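Local atomic coordinates of putative YfrE protein (PDB entry 3BEE), a protein that is of unknown function but probably takes part in cytochrome c-type biogenesis, this chain being its C-terminal tetratricopeptide-repeat part. Residues A[23-26]-A[27-30]; A[40-43]-A[44-47]; A[58-61]-A[62-66]; A[76-79]-A[80-83]. All coordinates share one frame; numbering follows the deposited sequence.

Contact 1 of 4, residues A[23-26]-A[27-30]; sequences AMTD and EVSL. With EDO (1,2-ethanediol), chain C.
With its hydroxyl set between the backbone N and the carbonyl carbon (chi1 63°), Thr25 turns OG1 over the next turn, where Val28 N donates to it across 3.1 Å in an almost straight bond of 172°. Ser29 works in the reverse sense. Its OG lies beside its own backbone N, leans back along the chain and donates a hydrogen bond to Thr25 O at 2.8 Å, from 43° above the carbonyl plane. The same oxygen also accepts Ser29 N at 2.9 Å, nearly along the C=O axis, so two donors of one residue grip it.

Thr25 is thus the N-cap of helix 26-38, satisfying a first-turn amide that has no helical carbonyl one turn back to bond to. The loop from helix 6-18, one of the helices in this tetratricopeptide-repeat array, arrives through an inverse gamma turn centred on Met24. This residue is a selenomethionine whose bent chain brings SE to 3.5 Å from Val28 CG1, the two side chains crossing at about a right angle. Val28 is buried and also packs on Ala13 and Leu16 of helix 6-18 and on Leu48 of helix 43-55.

Toward solvent, one water lies within hydrogen-bonding distance of Met24 O, Asp26 OD1 and Ser29 OG, while a second bridges Thr25 OG1 and Glu27 OE1. A molecule of 1,2-ethanediol, probably from the crystallisation liquor, takes up the first amides of the helix: Asp26 N donates to its O2 at 3.1 Å, and Glu27 N to its O1 at 3.2 Å.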
loop_
_atom_site.group_PDB
_atom_site.type_symbol
_atom_site.label_atom_id
_atom_site.label_comp_id
_atom_site.label_asym_id
_atom_site.label_seq_id
_atom_site.Cartn_x
_atom_site.Cartn_y
_atom_site.Cartn_z
ATOM N N ALA A 23 9.854 9.035 0.945
ATOM C CA ALA A 23 10.886 8.209 0.313
ATOM C C ALA A 23 10.688 6.754 0.702
ATOM O O ALA A 23 10.603 6.420 1.897
ATOM C CB ALA A 23 12.300 8.669 0.720
HETATM N N MSE A 24 10.639 5.909 -0.320
HETATM C CA MSE A 24 10.664 4.445 -0.196
HETATM C C MSE A 24 12.118 3.977 0.096
HETATM O O MSE A 24 12.824 3.486 -0.784
HETATM C CB MSE A 24 10.133 3.855 -1.511
HETATM C CG MSE A 24 9.805 2.363 -1.542
HETATM SE SE MSE A 24 8.663 1.812 -0.026
HETATM C CE MSE A 24 7.090 3.036 -0.346
ATOM N N THR A 25 12.589 4.214 1.313
ATOM C CA THR A 25 13.961 3.826 1.717
ATOM C C THR A 25 14.023 2.319 1.919
ATOM O O THR A 25 12.982 1.660 1.964
ATOM C CB THR A 25 14.347 4.491 3.048
ATOM O OG1 THR A 25 13.473 4.012 4.081
ATOM C CG2 THR A 25 14.227 6.012 2.948
ATOM N N ASP A 26 15.232 1.768 2.026
ATOM C CA ASP A 26 15.398 0.369 2.411
ATOM C C ASP A 26 14.645 0.041 3.721
ATOM O O ASP A 26 14.038 -1.028 3.841
ATOM C CB ASP A 26 16.886 0.012 2.525
ATOM C CG ASP A 26 17.597 0.075 1.171
ATOM O OD1 ASP A 26 16.884 0.100 0.141
ATOM O OD2 ASP A 26 18.845 0.110 1.125
ATOM N N GLU A 27 14.653 0.976 4.676
ATOM C CA GLU A 27 13.991 0.766 5.968
ATOM C C GLU A 27 12.478 0.610 5.809
ATOM O O GLU A 27 11.866 -0.328 6.343
ATOM C CB GLU A 27 14.348 1.910 6.927
ATOM C CG GLU A 27 13.824 1.720 8.322
ATOM C CD GLU A 27 14.219 2.833 9.279
ATOM O OE1 GLU A 27 14.565 3.952 8.811
ATOM O OE2 GLU A 27 14.170 2.588 10.499
ATOM N N VAL A 28 11.873 1.522 5.047
ATOM C CA VAL A 28 10.437 1.473 4.747
ATOM C C VAL A 28 10.115 0.202 3.968
ATOM O O VAL A 28 9.150 -0.479 4.286
ATOM C CB VAL A 28 9.970 2.732 3.942
ATOM C CG1 VAL A 28 8.508 2.585 3.409
ATOM C CG2 VAL A 28 10.092 3.997 4.794
ATOM N N SER A 29 10.926 -0.113 2.947
ATOM C CA SER A 29 10.663 -1.258 2.095
ATOM C C SER A 29 10.705 -2.542 2.910
ATOM O O SER A 29 9.813 -3.387 2.762
ATOM C CB SER A 29 11.660 -1.349 0.928
ATOM O OG SER A 29 11.695 -0.112 0.206
ATOM N N LEU A 30 11.724 -2.698 3.764
ATOM C CA LEU A 30 11.798 -3.894 4.602
ATOM C C LEU A 30 10.602 -4.056 5.551
ATOM O O LEU A 30 10.079 -5.150 5.679
ATOM C CB LEU A 30 13.137 -3.964 5.376
ATOM C CG LEU A 30 13.467 -5.232 6.188
ATOM C CD1 LEU A 30 13.466 -6.546 5.334
ATOM C CD2 LEU A 30 14.832 -5.074 6.914
HETATM C C1 EDO C . 18.220 3.197 3.799
HETATM O O1 EDO C . 17.093 3.062 4.693
HETATM C C2 EDO C . 18.047 4.297 2.736
HETATM O O2 EDO C . 17.604 3.715 1.480
HETATM O O HOH W 1 14.267 1.040 -1.339
HETATM O O HOH W 2 14.027 5.444 6.521
#

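Contact 2 of 4, residues A[40-43]-A[44-47]; sequences PYNE and AALS
Asn42 OD1 accepts from Ala45 N at 3.0 Å, the donor lying in the plane of the side-chain amide and on a lone pair of the oxygen. This is the N-cap bond of helix 43-55. CG stands anti to the backbone N of Asn42 (chi1 -172°), an arrangement that carries the amide forward over the first turn. The other end of the group is held as well, since ND2 is hydrogen-bonded to Glu39 OE1 and Thr7 OG1, and with both ends engaged the amide is fixed in its rotation. One turn on, Leu46 N donates to Asn42 O across 3.1 Å in a nearly straight bond of 170°.

Around this polar centre the contacts become apolar. The methyl of Ala45 rests 3.6 Å from Asn42 OD1 and faces Leu32, Ala35 and Leu36 of helix 26-38, whereas Ala44 CB approaches the same oxygen at 3.5 Å. Leu46 extends CD1 back along the preceding loop, 3.9 Å from Tyr41 CA and as far from Pro40 O, and only loosely meets the Tyr41 ring, which itself packs on Leu68.

Asn42 is buried, so its amide brings polar groups into a largely apolar junction. Its oxygen meets a helix amide and its nitrogen two oxygen acceptors, which pays for that burial and ties the start of helix 43-55 to helix 6-18.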
loop_
_atom_site.group_PDB
_atom_site.type_symbol
_atom_site.label_atom_id
_atom_site.label_comp_id
_atom_site.label_asym_id
_atom_site.label_seq_id
_atom_site.Cartn_x
_atom_site.Cartn_y
_atom_site.Cartn_z
ATOM N N PRO A 40 -0.094 -11.286 3.212
ATOM C CA PRO A 40 0.149 -10.956 1.799
ATOM C C PRO A 40 -0.814 -9.932 1.210
ATOM O O PRO A 40 -0.470 -9.290 0.207
ATOM C CB PRO A 40 -0.024 -12.308 1.089
ATOM C CG PRO A 40 0.305 -13.324 2.144
ATOM C CD PRO A 40 -0.266 -12.742 3.406
ATOM N N TYR A 41 -1.986 -9.770 1.817
ATOM C CA TYR A 41 -2.973 -8.788 1.333
ATOM C C TYR A 41 -3.222 -7.671 2.353
ATOM O O TYR A 41 -4.277 -7.041 2.377
ATOM C CB TYR A 41 -4.280 -9.488 0.869
ATOM C CG TYR A 41 -4.052 -10.327 -0.375
ATOM C CD1 TYR A 41 -4.132 -9.749 -1.648
ATOM C CD2 TYR A 41 -3.694 -11.674 -0.278
ATOM C CE1 TYR A 41 -3.882 -10.495 -2.798
ATOM C CE2 TYR A 41 -3.447 -12.438 -1.420
ATOM C CZ TYR A 41 -3.544 -11.838 -2.676
ATOM O OH TYR A 41 -3.303 -12.579 -3.814
ATOM N N ASN A 42 -2.224 -7.419 3.196
ATOM C CA ASN A 42 -2.352 -6.375 4.196
ATOM C C ASN A 42 -2.702 -5.031 3.555
ATOM O O ASN A 42 -2.012 -4.568 2.653
ATOM C CB ASN A 42 -1.091 -6.244 5.026
ATOM C CG ASN A 42 -1.277 -5.312 6.176
ATOM O OD1 ASN A 42 -1.022 -4.112 6.058
ATOM N ND2 ASN A 42 -1.755 -5.843 7.302
ATOM N N GLU A 43 -3.790 -4.432 4.035
ATOM C CA GLU A 43 -4.344 -3.233 3.459
ATOM C C GLU A 43 -3.433 -2.053 3.670
ATOM O O GLU A 43 -3.148 -1.345 2.736
ATOM C CB GLU A 43 -5.719 -2.930 4.061
ATOM C CG GLU A 43 -6.471 -1.781 3.312
ATOM C CD GLU A 43 -7.992 -1.765 3.618
ATOM O OE1 GLU A 43 -8.451 -2.571 4.482
ATOM O OE2 GLU A 43 -8.713 -0.945 2.986
ATOM N N ALA A 44 -2.981 -1.837 4.901
ATOM C CA ALA A 44 -2.062 -0.733 5.196
ATOM C C ALA A 44 -0.788 -0.764 4.317
ATOM O O ALA A 44 -0.359 0.267 3.813
ATOM C CB ALA A 44 -1.712 -0.706 6.662
ATOM N N ALA A 45 -0.212 -1.953 4.135
ATOM C CA ALA A 45 1.039 -2.130 3.408
ATOM C C ALA A 45 0.867 -1.922 1.896
ATOM O O ALA A 45 1.594 -1.140 1.287
ATOM C CB ALA A 45 1.626 -3.505 3.702
ATOM N N LEU A 46 -0.097 -2.620 1.294
ATOM C CA LEU A 46 -0.332 -2.512 -0.130
ATOM C C LEU A 46 -0.806 -1.117 -0.485
ATOM O O LEU A 46 -0.505 -0.586 -1.559
ATOM C CB LEU A 46 -1.363 -3.553 -0.587
ATOM C CG LEU A 46 -0.872 -5.003 -0.613
ATOM C CD1 LEU A 46 -1.985 -5.945 -1.118
ATOM C CD2 LEU A 46 0.363 -5.141 -1.479
ATOM N N SER A 47 -1.544 -0.519 0.433
ATOM C CA SER A 47 -2.023 0.815 0.230
ATOM C C SER A 47 -0.874 1.845 0.206
ATOM O O SER A 47 -0.846 2.726 -0.661
ATOM C CB SER A 47 -3.116 1.136 1.262
ATOM O OG SER A 47 -3.290 2.507 1.323
#

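Contact 3 of 4, residues A[58-61]-A[62-66]; sequences RFQE and AIDTW
Thr65 OG1, set beside its own backbone N and anti to the carbonyl carbon (chi1 -48°), donates to Glu61 O at 2.8 Å. Thr65 N reaches the same oxygen at 3.1 Å, and the two donors come from opposite faces of the carbonyl plane, gripping it between them. Asp64 is turned back likewise, its carboxylate carbon CG 3.2 Å from Gln60 O. Beside it the bent Gln60 chain brings its amide nearly parallel to the carboxylate, the planes 20° apart, with OE1 3.4 Å from Asp64 OD1. Both atoms are acceptors, so no direct bond joins this exposed pair.

On another side Ile63 runs CG1 over the preceding turn to 3.2 Å from Phe59 O. The Phe59 ring meets Phe54 edge-to-face, while Arg58 NE is hydrogen-bonded to His53 of helix 43-55.

Backbone bonds from Ala62 N to Arg58 O and from Ile63 N to Phe59 O complete a regular first turn. Arg58 is the N-cap residue of helix 59-70, which packs between helices 43-55 and 79-92 as expected of the antiparallel helical hairpins of tetratricopeptide repeats.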
loop_
_atom_site.group_PDB
_atom_site.type_symbol
_atom_site.label_atom_id
_atom_site.label_comp_id
_atom_site.label_asym_id
_atom_site.label_seq_id
_atom_site.Cartn_x
_atom_site.Cartn_y
_atom_site.Cartn_z
ATOM N N ARG A 58 3.672 6.783 -11.304
ATOM C CA ARG A 58 3.673 5.434 -11.860
ATOM C C ARG A 58 2.256 4.899 -11.751
ATOM O O ARG A 58 1.960 4.061 -10.900
ATOM C CB ARG A 58 4.686 4.520 -11.147
ATOM C CG ARG A 58 6.144 4.985 -11.316
ATOM C CD ARG A 58 7.129 4.024 -10.711
ATOM N NE ARG A 58 6.870 3.793 -9.293
ATOM C CZ ARG A 58 7.527 4.389 -8.299
ATOM N NH1 ARG A 58 8.488 5.272 -8.561
ATOM N NH2 ARG A 58 7.228 4.099 -7.040
ATOM N N PHE A 59 1.371 5.394 -12.619
ATOM C CA PHE A 59 -0.065 5.162 -12.460
ATOM C C PHE A 59 -0.438 3.701 -12.729
ATOM O O PHE A 59 -1.319 3.143 -12.082
ATOM C CB PHE A 59 -0.878 6.148 -13.349
ATOM C CG PHE A 59 -0.705 7.595 -12.936
ATOM C CD1 PHE A 59 -1.050 8.004 -11.629
ATOM C CD2 PHE A 59 -0.144 8.529 -13.807
ATOM C CE1 PHE A 59 -0.862 9.322 -11.206
ATOM C CE2 PHE A 59 0.070 9.844 -13.386
ATOM C CZ PHE A 59 -0.316 10.253 -12.090
ATOM N N GLN A 60 0.236 3.091 -13.687
ATOM C CA GLN A 60 0.011 1.677 -14.016
ATOM C C GLN A 60 0.351 0.770 -12.837
ATOM O O GLN A 60 -0.430 -0.117 -12.474
ATOM C CB GLN A 60 0.833 1.265 -15.239
ATOM C CG GLN A 60 0.764 -0.233 -15.494
ATOM C CD GLN A 60 -0.454 -0.630 -16.296
ATOM O OE1 GLN A 60 -1.443 -1.118 -15.742
ATOM N NE2 GLN A 60 -0.385 -0.434 -17.615
ATOM N N GLU A 61 1.523 0.993 -12.245
ATOM C CA GLU A 61 1.931 0.218 -11.089
ATOM C C GLU A 61 1.054 0.444 -9.878
ATOM O O GLU A 61 0.827 -0.491 -9.141
ATOM C CB GLU A 61 3.400 0.479 -10.760
ATOM C CG GLU A 61 4.259 -0.017 -11.898
ATOM C CD GLU A 61 5.685 0.418 -11.813
ATOM O OE1 GLU A 61 6.362 0.018 -10.833
ATOM O OE2 GLU A 61 6.131 1.132 -12.752
ATOM N N ALA A 62 0.576 1.683 -9.674
ATOM C CA ALA A 62 -0.420 1.966 -8.627
ATOM C C ALA A 62 -1.670 1.105 -8.807
ATOM O O ALA A 62 -2.144 0.476 -7.864
ATOM C CB ALA A 62 -0.780 3.467 -8.604
ATOM N N ILE A 63 -2.191 1.065 -10.033
ATOM C CA ILE A 63 -3.385 0.275 -10.351
ATOM C C ILE A 63 -3.157 -1.206 -10.082
ATOM O O ILE A 63 -3.994 -1.860 -9.447
ATOM C CB ILE A 63 -3.884 0.517 -11.801
ATOM C CG1 ILE A 63 -4.316 1.979 -11.976
ATOM C CG2 ILE A 63 -5.077 -0.415 -12.148
ATOM C CD1 ILE A 63 -4.530 2.383 -13.423
ATOM N N ASP A 64 -2.017 -1.719 -10.537
ATOM C CA ASP A 64 -1.667 -3.128 -10.366
ATOM C C ASP A 64 -1.681 -3.514 -8.887
ATOM O O ASP A 64 -2.088 -4.609 -8.541
ATOM C CB ASP A 64 -0.270 -3.405 -10.933
ATOM C CG ASP A 64 -0.223 -3.315 -12.452
ATOM O OD1 ASP A 64 -1.285 -3.306 -13.090
ATOM O OD2 ASP A 64 0.884 -3.224 -13.012
ATOM N N THR A 65 -1.201 -2.608 -8.039
ATOM C CA THR A 65 -1.125 -2.852 -6.586
ATOM C C THR A 65 -2.535 -2.831 -5.985
ATOM O O THR A 65 -2.865 -3.665 -5.149
ATOM C CB THR A 65 -0.219 -1.813 -5.876
ATOM O OG1 THR A 65 1.015 -1.689 -6.594
ATOM C CG2 THR A 65 0.071 -2.239 -4.442
ATOM N N TRP A 66 -3.351 -1.882 -6.420
ATOM C CA TRP A 66 -4.743 -1.792 -5.947
ATOM C C TRP A 66 -5.576 -2.981 -6.420
ATOM O O TRP A 66 -6.408 -3.482 -5.672
ATOM C CB TRP A 66 -5.396 -0.469 -6.377
ATOM C CG TRP A 66 -4.983 0.721 -5.551
ATOM C CD1 TRP A 66 -4.867 0.778 -4.159
ATOM C CD2 TRP A 66 -4.637 2.037 -6.035
ATOM N NE1 TRP A 66 -4.466 2.052 -3.775
ATOM C CE2 TRP A 66 -4.324 2.838 -4.896
ATOM C CE3 TRP A 66 -4.579 2.618 -7.313
ATOM C CZ2 TRP A 66 -3.936 4.203 -5.007
ATOM C CZ3 TRP A 66 -4.201 3.953 -7.434
ATOM C CH2 TRP A 66 -3.866 4.738 -6.279
#

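Contact 4 of 4, residues A[76-79]-A[80-83]; sequences NLDR and VTII
Leu77 and Ile82 form the close-packed side of this helix start: their CD1 methyls meet at 3.6 Å, the side chains crossing at about a right angle. Both are buried and rest on Leu69 of helix 59-70, and Ile82 touches Trp66 and Leu70 too. Another methyl of Leu77, CD2, lies over one face of the Arg79 guanidinium, offset toward the rim, while Arg79 NH1 is hydrogen-bonded to Leu70 O.

The looser, solvent-facing side includes the polar cap. Asp78, N-cap of helix 79-92, has CG anti to its own N (chi1 -173°), which swings the carboxylate over the first turn. OD1 accepts from Thr81 N at 3.2 Å and OD2 from Thr81 OG1 at 2.5 Å, unusually short, so its length is uncertain; both donors stand well above the carboxylate plane. More loosely, a water makes weak bonds with Leu77 O and Val80 N. Asp78 is also the centre of an inverse gamma turn, and its own carbonyl O takes Ile82 N at 3.3 Å.

Two bonds from one threonine to both carboxylate oxygens would limit rotation of the group. A negative charge at the N-terminal end of helix 79-92 would probably be favoured by the helix dipole, stabilising the first turn even on the solvent side.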
loop_
_atom_site.group_PDB
_atom_site.type_symbol
_atom_site.label_atom_id
_atom_site.label_comp_id
_atom_site.label_asym_id
_atom_site.label_seq_id
_atom_site.Cartn_x
_atom_site.Cartn_y
_atom_site.Cartn_z
ATOM N N ASN A 76 -14.251 -6.479 5.279
ATOM C CA ASN A 76 -14.237 -5.059 5.662
ATOM C C ASN A 76 -13.436 -4.121 4.728
ATOM O O ASN A 76 -13.492 -2.893 4.884
ATOM C CB ASN A 76 -13.748 -4.899 7.110
ATOM C CG ASN A 76 -14.532 -5.749 8.102
ATOM O OD1 ASN A 76 -15.761 -5.889 8.010
ATOM N ND2 ASN A 76 -13.816 -6.323 9.066
ATOM N N LEU A 77 -12.703 -4.688 3.771
ATOM C CA LEU A 77 -11.938 -3.878 2.782
ATOM C C LEU A 77 -12.798 -2.806 2.104
ATOM O O LEU A 77 -13.861 -3.114 1.551
ATOM C CB LEU A 77 -11.313 -4.776 1.710
ATOM C CG LEU A 77 -10.379 -4.158 0.653
ATOM C CD1 LEU A 77 -9.084 -3.755 1.300
ATOM C CD2 LEU A 77 -10.093 -5.136 -0.481
ATOM N N ASP A 78 -12.322 -1.558 2.115
ATOM C CA ASP A 78 -13.029 -0.459 1.452
ATOM C C ASP A 78 -12.723 -0.474 -0.042
ATOM O O ASP A 78 -11.892 0.307 -0.540
ATOM C CB ASP A 78 -12.666 0.914 2.055
ATOM C CG ASP A 78 -13.513 2.040 1.489
ATOM O OD1 ASP A 78 -14.392 1.761 0.645
ATOM O OD2 ASP A 78 -13.307 3.210 1.888
ATOM N N ARG A 79 -13.426 -1.354 -0.742
ATOM C CA ARG A 79 -13.264 -1.559 -2.169
ATOM C C ARG A 79 -13.645 -0.328 -2.924
ATOM O O ARG A 79 -13.029 -0.025 -3.935
ATOM C CB ARG A 79 -14.126 -2.729 -2.651
ATOM C CG ARG A 79 -13.447 -4.045 -2.451
ATOM C CD ARG A 79 -14.346 -5.244 -2.694
ATOM N NE ARG A 79 -13.714 -6.345 -1.992
ATOM C CZ ARG A 79 -12.816 -7.166 -2.531
ATOM N NH1 ARG A 79 -12.505 -7.071 -3.827
ATOM N NH2 ARG A 79 -12.254 -8.095 -1.767
ATOM N N VAL A 80 -14.669 0.372 -2.440
ATOM C CA VAL A 80 -15.133 1.586 -3.088
ATOM C C VAL A 80 -14.009 2.630 -3.235
ATOM O O VAL A 80 -13.774 3.130 -4.325
ATOM C CB VAL A 80 -16.413 2.161 -2.430
ATOM C CG1 VAL A 80 -16.805 3.511 -3.061
ATOM C CG2 VAL A 80 -17.585 1.186 -2.589
ATOM N N THR A 81 -13.282 2.912 -2.156
ATOM C CA THR A 81 -12.214 3.928 -2.206
ATOM C C THR A 81 -11.104 3.451 -3.111
ATOM O O THR A 81 -10.575 4.225 -3.905
ATOM C CB THR A 81 -11.678 4.295 -0.802
ATOM O OG1 THR A 81 -12.765 4.790 -0.020
ATOM C CG2 THR A 81 -10.610 5.389 -0.884
ATOM N N ILE A 82 -10.775 2.167 -3.015
ATOM C CA ILE A 82 -9.715 1.576 -3.833
ATOM C C ILE A 82 -10.037 1.721 -5.325
ATOM O O ILE A 82 -9.191 2.119 -6.116
ATOM C CB ILE A 82 -9.500 0.119 -3.448
ATOM C CG1 ILE A 82 -8.861 0.045 -2.049
ATOM C CG2 ILE A 82 -8.621 -0.605 -4.480
ATOM C CD1 ILE A 82 -8.853 -1.392 -1.443
ATOM N N ILE A 83 -11.267 1.406 -5.699
ATOM C CA ILE A 83 -11.663 1.484 -7.108
ATOM C C ILE A 83 -11.770 2.949 -7.613
ATOM O O ILE A 83 -11.536 3.205 -8.797
ATOM C CB ILE A 83 -12.955 0.694 -7.361
ATOM C CG1 ILE A 83 -12.725 -0.806 -7.099
ATOM C CG2 ILE A 83 -13.484 0.899 -8.798
ATOM C CD1 ILE A 83 -14.014 -1.555 -6.927
HETATM O O HOH W 3 -16.323 -1.320 -0.121
#

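All four contacts are helix starts, at the heads of helices 26-38, 43-55, 59-70 and 79-92 in turn. Contact 2 lies deepest, its centre about 5 Å from that of the chain, and caps with a neutral amide. Contact 1, at the surface, and contact 4, partly buried like contacts 2 and 3, lie on opposite sides of the chain's centre and cap with a hydroxyl and a carboxylate, with water nearby. In contact 3 the hydroxyl bond, from Thr65 to Glu61, lies within the helix rather than at the cap residue. Contact 2 touches both later ones: Leu46 O lies 3.4 Å from Thr65 CG2, and Glu43 packs on Leu77. Trp66 packs against Ile82, joining contacts 3 and 4, whereas contact 1 touches none of the others.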